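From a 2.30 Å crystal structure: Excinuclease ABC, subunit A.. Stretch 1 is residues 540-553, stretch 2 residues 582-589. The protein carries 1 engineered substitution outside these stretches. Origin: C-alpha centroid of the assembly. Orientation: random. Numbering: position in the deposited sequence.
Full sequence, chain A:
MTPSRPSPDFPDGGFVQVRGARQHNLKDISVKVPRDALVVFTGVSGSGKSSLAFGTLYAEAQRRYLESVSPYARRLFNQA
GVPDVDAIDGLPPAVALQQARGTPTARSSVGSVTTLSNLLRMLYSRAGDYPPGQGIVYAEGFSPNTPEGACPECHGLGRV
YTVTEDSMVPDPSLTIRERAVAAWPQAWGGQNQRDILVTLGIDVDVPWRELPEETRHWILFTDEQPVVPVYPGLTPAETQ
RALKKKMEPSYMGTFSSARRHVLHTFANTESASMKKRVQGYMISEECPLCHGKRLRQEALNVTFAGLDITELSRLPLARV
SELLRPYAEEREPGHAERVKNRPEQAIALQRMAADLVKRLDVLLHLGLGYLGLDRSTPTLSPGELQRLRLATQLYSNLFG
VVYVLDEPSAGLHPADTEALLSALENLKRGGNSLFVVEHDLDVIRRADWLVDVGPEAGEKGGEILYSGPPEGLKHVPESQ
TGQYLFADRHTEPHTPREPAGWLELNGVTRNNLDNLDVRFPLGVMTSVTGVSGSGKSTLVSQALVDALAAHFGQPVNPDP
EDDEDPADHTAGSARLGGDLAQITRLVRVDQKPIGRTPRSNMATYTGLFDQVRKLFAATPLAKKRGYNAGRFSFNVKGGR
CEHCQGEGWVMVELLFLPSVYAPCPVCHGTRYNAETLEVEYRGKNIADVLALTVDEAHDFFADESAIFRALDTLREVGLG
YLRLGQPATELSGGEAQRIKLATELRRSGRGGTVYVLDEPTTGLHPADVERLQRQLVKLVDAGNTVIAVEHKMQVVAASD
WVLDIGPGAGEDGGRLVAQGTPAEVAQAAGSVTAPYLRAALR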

ATOM      1  N   VAL A 540      26.751  27.260  16.938  1.00 53.71           N
ATOM      2  CA  VAL A 540      25.706  28.070  17.573  1.00 53.71           C
ATOM      3  C   VAL A 540      24.634  27.229  18.241  1.00 54.30           C
ATOM      4  O   VAL A 540      24.404  27.361  19.434  1.00 54.29           O
ATOM      5  N   SER A 541      23.980  26.367  17.464  1.00 55.01           N
ATOM      6  CA  SER A 541      22.899  25.531  17.977  1.00 55.86           C
ATOM      7  C   SER A 541      23.401  24.426  18.897  1.00 56.31           C
ATOM      8  O   SER A 541      22.851  24.207  19.978  1.00 57.16           O
ATOM      9  N   GLN A 542      24.448  23.733  18.483  1.00 56.78           N
ATOM     10  CA  GLN A 542      24.973  22.640  19.295  1.00 56.99           C
ATOM     11  C   GLN A 542      25.907  23.117  20.404  1.00 57.09           C
ATOM     12  O   GLN A 542      25.568  23.012  21.566  1.00 57.48           O
ATOM     13  N   ALA A 543      27.063  23.670  20.054  1.00 57.72           N
ATOM     14  CA  ALA A 543      28.097  24.000  21.050  1.00 57.90           C
ATOM     15  C   ALA A 543      27.736  25.139  21.992  1.00 58.21           C
ATOM     16  O   ALA A 543      27.854  24.995  23.208  1.00 58.56           O
ATOM     17  N   LEU A 544      27.311  26.272  21.445  1.00 58.66           N
ATOM     18  CA  LEU A 544      26.974  27.409  22.284  1.00 59.02           C
ATOM     19  C   LEU A 544      25.895  27.000  23.272  1.00 59.57           C
ATOM     20  O   LEU A 544      26.132  26.993  24.474  1.00 59.55           O
ATOM     21  N   VAL A 545      24.735  26.621  22.744  1.00 59.96           N
ATOM     22  CA  VAL A 545      23.546  26.312  23.538  1.00 60.35           C
ATOM     23  C   VAL A 545      23.801  25.351  24.704  1.00 60.81           C
ATOM     24  O   VAL A 545      23.417  25.639  25.841  1.00 61.07           O
ATOM     25  N   ASP A 546      24.439  24.214  24.450  1.00 61.21           N
ATOM     26  CA  ASP A 546      24.736  23.333  25.571  1.00 61.87           C
ATOM     27  C   ASP A 546      26.136  23.544  26.132  1.00 62.37           C
ATOM     28  O   ASP A 546      26.814  22.606  26.545  1.00 63.00           O
ATOM     29  N   ALA A 547      26.558  24.803  26.134  1.00 62.64           N
ATOM     30  CA  ALA A 547      27.608  25.260  27.029  1.00 62.87           C
ATOM     31  C   ALA A 547      26.934  26.113  28.096  1.00 63.02           C
ATOM     32  O   ALA A 547      27.163  25.908  29.285  1.00 63.09           O
ATOM     33  N   LEU A 548      26.073  27.041  27.680  1.00 63.36           N
ATOM     34  CA  LEU A 548      25.414  27.916  28.654  1.00 63.84           C
ATOM     35  C   LEU A 548      24.099  27.392  29.247  1.00 64.29           C
ATOM     36  O   LEU A 548      23.540  28.010  30.161  1.00 64.37           O
ATOM     37  N   ALA A 549      23.620  26.249  28.748  1.00 64.72           N
ATOM     38  CA  ALA A 549      22.563  25.506  29.436  1.00 64.94           C
ATOM     39  C   ALA A 549      23.158  24.818  30.665  1.00 65.40           C
ATOM     40  O   ALA A 549      22.493  24.682  31.697  1.00 65.33           O
ATOM     41  N   ALA A 550      24.416  24.392  30.540  1.00 65.87           N
ATOM     42  CA  ALA A 550      25.167  23.801  31.648  1.00 66.60           C
ATOM     43  C   ALA A 550      25.567  24.830  32.725  1.00 67.04           C
ATOM     44  O   ALA A 550      25.690  24.486  33.903  1.00 66.97           O
ATOM     45  N   HIS A 551      25.768  26.080  32.308  1.00 67.54           N
ATOM     46  CA  HIS A 551      26.060  27.196  33.218  1.00 67.95           C
ATOM     47  C   HIS A 551      24.818  27.650  33.997  1.00 68.16           C
ATOM     48  O   HIS A 551      24.943  28.235  35.071  1.00 68.36           O
ATOM     49  N   PHE A 552      23.627  27.378  33.459  1.00 68.53           N
ATOM     50  CA  PHE A 552      22.365  27.742  34.117  1.00 68.79           C
ATOM     51  C   PHE A 552      21.641  26.532  34.728  1.00 69.15           C
ATOM     52  O   PHE A 552      22.256  25.501  34.995  1.00 68.99           O
ATOM     53  N   GLY A 553      20.332  26.668  34.938  1.00 69.77           N
ATOM     54  CA  GLY A 553      19.529  25.624  35.577  1.00 70.53           C
ATOM     55  C   GLY A 553      18.660  24.792  34.648  1.00 71.06           C
ATOM     56  O   GLY A 553      17.713  24.150  35.103  1.00 71.24           O
ATOM     57  N   GLN A 582      26.339  39.410  32.910  1.00 61.77           N
ATOM     58  CA  GLN A 582      25.342  40.134  32.122  1.00 61.82           C
ATOM     59  C   GLN A 582      24.232  39.216  31.577  1.00 61.74           C
ATOM     60  O   GLN A 582      23.205  39.698  31.092  1.00 61.35           O
ATOM     61  N   ILE A 583      24.450  37.903  31.657  1.00 61.97           N
ATOM     62  CA  ILE A 583      23.531  36.919  31.072  1.00 62.31           C
ATOM     63  C   ILE A 583      22.783  36.101  32.131  1.00 62.64           C
ATOM     64  O   ILE A 583      23.390  35.399  32.950  1.00 62.78           O
ATOM     65  N   THR A 584      21.458  36.198  32.081  1.00 62.95           N
ATOM     66  CA  THR A 584      20.573  35.606  33.075  1.00 63.25           C
ATOM     67  C   THR A 584      19.915  34.342  32.533  1.00 63.43           C
ATOM     68  O   THR A 584      19.954  33.281  33.167  1.00 63.68           O
ATOM     69  N   ARG A 585      19.306  34.469  31.360  1.00 63.52           N
ATOM     70  CA  ARG A 585      18.604  33.367  30.728  1.00 63.50           C
ATOM     71  C   ARG A 585      19.143  33.041  29.341  1.00 63.21           C
ATOM     72  O   ARG A 585      19.639  33.914  28.626  1.00 63.14           O
ATOM     73  N   LEU A 586      19.035  31.762  28.997  1.00 62.88           N
ATOM     74  CA  LEU A 586      19.194  31.257  27.651  1.00 62.66           C
ATOM     75  C   LEU A 586      17.790  30.934  27.159  1.00 62.61           C
ATOM     76  O   LEU A 586      17.015  30.275  27.845  1.00 62.25           O
ATOM     77  N   VAL A 587      17.458  31.427  25.975  1.00 62.93           N
ATOM     78  CA  VAL A 587      16.229  31.032  25.295  1.00 62.78           C
ATOM     79  C   VAL A 587      16.594  30.572  23.890  1.00 62.79           C
ATOM     80  O   VAL A 587      17.130  31.348  23.112  1.00 62.62           O
ATOM     81  N   ARG A 588      16.332  29.309  23.575  1.00 62.99           N
ATOM     82  CA  ARG A 588      16.591  28.839  22.229  1.00 64.06           C
ATOM     83  C   ARG A 588      15.285  28.693  21.458  1.00 64.12           C
ATOM     84  O   ARG A 588      14.295  28.198  21.984  1.00 64.00           O
ATOM     85  N   VAL A 589      15.291  29.150  20.212  1.00 64.51           N
ATOM     86  CA  VAL A 589      14.120  29.050  19.354  1.00 65.13           C
ATOM     87  C   VAL A 589      14.430  28.149  18.161  1.00 65.59           C
ATOM     88  O   VAL A 589      15.148  28.529  17.232  1.00 65.72           O
TER

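Helix 540-551 runs roughly antiparallel to strand 585-589, at 144° between their N-to-C directions and 8.8 Å at closest approach, a gap that side chains must fill. Contacts fall at Ser541, Val545 and Leu548 on the helix, three to four residues apart, and at Phe552 just after it; the CA-to-CB bonds of Val545, Leu548 and Phe552 point toward the other stretch, that of Ser541 sideways.

Ser541 (chi1 m) nevertheless has its OG 3.4 Å from NH2 of Arg588; the geometry leaves the nature of this polar approach open. One turn on, Val545 (chi1 t) has its CG1 4.3 Å from CD of Arg588 and 4.4 Å from CD1 of Leu586, so it meets both the aliphatic part of the arginine, whose chi1 of 93° lies between wells, and the leucine. Leu548 (p, t) packs its CG 3.9 Å from CD2 of Leu586 (t, m), the residue with the largest covered area, 88 Å².

Phe552 (chi1 m), beyond the helix, has nearly as much of its own surface covered by the other stretch, 84 Å². Thr584 O sits over one ring face, 3.3 Å from Phe552 CE2, whereas Ile583 O lies at the edge, 3.4 Å from Phe552 CZ. Apolar contacts complete the packing: Phe552 CZ to Ile583 CG2 at 3.7 Å and Phe552 CD1 to Leu586 CB at 4.1 Å. No clear hydrogen bond joins the stretches.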

ATOM      1  CB  VAL A 540      25.050  29.050  16.564  1.00 53.82           C
ATOM      2  CG1 VAL A 540      23.950  29.863  17.230  1.00 52.44           C
ATOM      3  CG2 VAL A 540      26.102  29.969  15.938  1.00 52.96           C
ATOM      4  CB  SER A 541      22.065  24.955  16.831  1.00 55.61           C
ATOM      5  OG  SER A 541      21.417  26.004  16.134  1.00 56.34           O
ATOM      6  CB  GLN A 542      25.604  21.558  18.415  1.00 57.04           C
ATOM      7  CG  GLN A 542      24.625  21.002  17.362  1.00 56.78           C
ATOM      8  CD  GLN A 542      25.290  20.060  16.372  1.00 57.08           C
ATOM      9  OE1 GLN A 542      26.147  19.248  16.748  1.00 58.46           O
ATOM     10  NE2 GLN A 542      24.892  20.153  15.101  1.00 55.19           N
ATOM     11  CB  ALA A 543      29.438  24.285  20.372  1.00 57.83           C
ATOM     12  CB  LEU A 544      26.516  28.612  21.454  1.00 59.16           C
ATOM     13  CG  LEU A 544      26.147  29.869  22.262  1.00 58.90           C
ATOM     14  CD1 LEU A 544      27.299  30.320  23.147  1.00 58.25           C
ATOM     15  CD2 LEU A 544      25.721  31.008  21.370  1.00 58.53           C
ATOM     16  CB  VAL A 545      22.392  25.795  22.633  1.00 60.10           C
ATOM     17  CG1 VAL A 545      21.266  25.191  23.456  1.00 60.74           C
ATOM     18  CG2 VAL A 545      21.860  26.919  21.787  1.00 59.92           C
ATOM     19  CB  ASP A 546      24.370  21.855  25.317  1.00 62.09           C
ATOM     20  CG  ASP A 546      24.873  21.325  23.989  1.00 61.96           C
ATOM     21  OD1 ASP A 546      26.104  21.117  23.869  1.00 60.83           O
ATOM     22  OD2 ASP A 546      24.022  21.076  23.094  1.00 59.68           O
ATOM     23  CB  ALA A 547      28.684  26.047  26.282  1.00 62.76           C
ATOM     24  CB  LEU A 548      25.331  29.377  28.178  1.00 63.76           C
ATOM     25  CG  LEU A 548      24.447  29.921  27.064  1.00 63.71           C
ATOM     26  CD1 LEU A 548      24.566  31.436  27.069  1.00 63.71           C
ATOM     27  CD2 LEU A 548      24.880  29.399  25.736  1.00 64.30           C
ATOM     28  CB  ALA A 549      21.926  24.492  28.515  1.00 64.99           C
ATOM     29  CB  ALA A 550      26.395  23.069  31.124  1.00 66.60           C
ATOM     30  CB  HIS A 551      26.657  28.364  32.424  1.00 68.08           C
ATOM     31  CG  HIS A 551      26.943  29.589  33.240  1.00 68.54           C
ATOM     32  ND1 HIS A 551      28.071  29.716  34.025  1.00 69.30           N
ATOM     33  CD2 HIS A 551      26.264  30.754  33.366  1.00 68.87           C
ATOM     34  CE1 HIS A 551      28.066  30.900  34.612  1.00 69.26           C
ATOM     35  NE2 HIS A 551      26.981  31.550  34.227  1.00 69.76           N
ATOM     36  CB  PHE A 552      21.432  28.489  33.150  1.00 68.77           C
ATOM     37  CG  PHE A 552      21.972  29.809  32.668  1.00 68.68           C
ATOM     38  CD1 PHE A 552      21.970  30.116  31.308  1.00 68.15           C
ATOM     39  CD2 PHE A 552      22.476  30.749  33.568  1.00 68.56           C
ATOM     40  CE1 PHE A 552      22.471  31.336  30.846  1.00 68.14           C
ATOM     41  CE2 PHE A 552      22.979  31.974  33.118  1.00 68.86           C
ATOM     42  CZ  PHE A 552      22.975  32.267  31.748  1.00 68.66           C
ATOM     43  CB  GLN A 582      26.025  40.880  30.965  1.00 61.80           C
ATOM     44  CG  GLN A 582      26.948  42.015  31.390  1.00 61.57           C
ATOM     45  CD  GLN A 582      27.625  42.702  30.217  1.00 61.93           C
ATOM     46  OE1 GLN A 582      28.810  43.033  30.279  1.00 62.73           O
ATOM     47  NE2 GLN A 582      26.879  42.916  29.137  1.00 62.63           N
ATOM     48  CB  ILE A 583      24.234  35.970  30.070  1.00 62.23           C
ATOM     49  CG1 ILE A 583      25.013  36.769  29.030  1.00 61.96           C
ATOM     50  CG2 ILE A 583      23.201  35.073  29.369  1.00 62.90           C
ATOM     51  CD1 ILE A 583      25.765  35.906  28.013  1.00 62.35           C
ATOM     52  CB  THR A 584      19.482  36.613  33.486  1.00 63.17           C
ATOM     53  OG1 THR A 584      20.102  37.801  33.996  1.00 63.11           O
ATOM     54  CG2 THR A 584      18.562  36.021  34.551  1.00 63.60           C
ATOM     55  CB  ARG A 585      17.123  33.691  30.599  1.00 63.53           C
ATOM     56  CG  ARG A 585      16.352  33.654  31.884  1.00 64.81           C
ATOM     57  CD  ARG A 585      14.912  33.260  31.594  1.00 66.81           C
ATOM     58  NE  ARG A 585      14.318  34.062  30.522  1.00 67.79           N
ATOM     59  CZ  ARG A 585      13.330  33.649  29.732  1.00 68.90           C
ATOM     60  NH1 ARG A 585      12.819  32.431  29.871  1.00 69.29           N
ATOM     61  NH2 ARG A 585      12.860  34.453  28.787  1.00 69.44           N
ATOM     62  CB  LEU A 586      20.067  29.992  27.688  1.00 62.69           C
ATOM     63  CG  LEU A 586      20.438  29.069  26.513  1.00 62.27           C
ATOM     64  CD1 LEU A 586      19.334  28.093  26.164  1.00 62.85           C
ATOM     65  CD2 LEU A 586      20.926  29.816  25.277  1.00 62.42           C
ATOM     66  CB  VAL A 587      15.214  32.193  25.228  1.00 62.55           C
ATOM     67  CG1 VAL A 587      14.123  31.890  24.214  1.00 62.66           C
ATOM     68  CG2 VAL A 587      14.620  32.446  26.593  1.00 62.14           C
ATOM     69  CB  ARG A 588      17.430  27.550  22.215  1.00 64.21           C
ATOM     70  CG  ARG A 588      16.646  26.235  22.170  1.00 66.46           C
ATOM     71  CD  ARG A 588      17.446  25.130  21.482  1.00 68.20           C
ATOM     72  NE  ARG A 588      17.881  25.536  20.146  1.00 70.01           N
ATOM     73  CZ  ARG A 588      18.341  24.709  19.210  1.00 71.10           C
ATOM     74  NH1 ARG A 588      18.430  23.401  19.446  1.00 70.29           N
ATOM     75  NH2 ARG A 588      18.708  25.201  18.027  1.00 71.01           N
ATOM     76  CB  VAL A 589      13.594  30.444  18.925  1.00 65.09           C
ATOM     77  CG1 VAL A 589      12.378  30.312  18.049  1.00 64.75           C
ATOM     78  CG2 VAL A 589      13.250  31.272  20.156  1.00 65.62           C
TER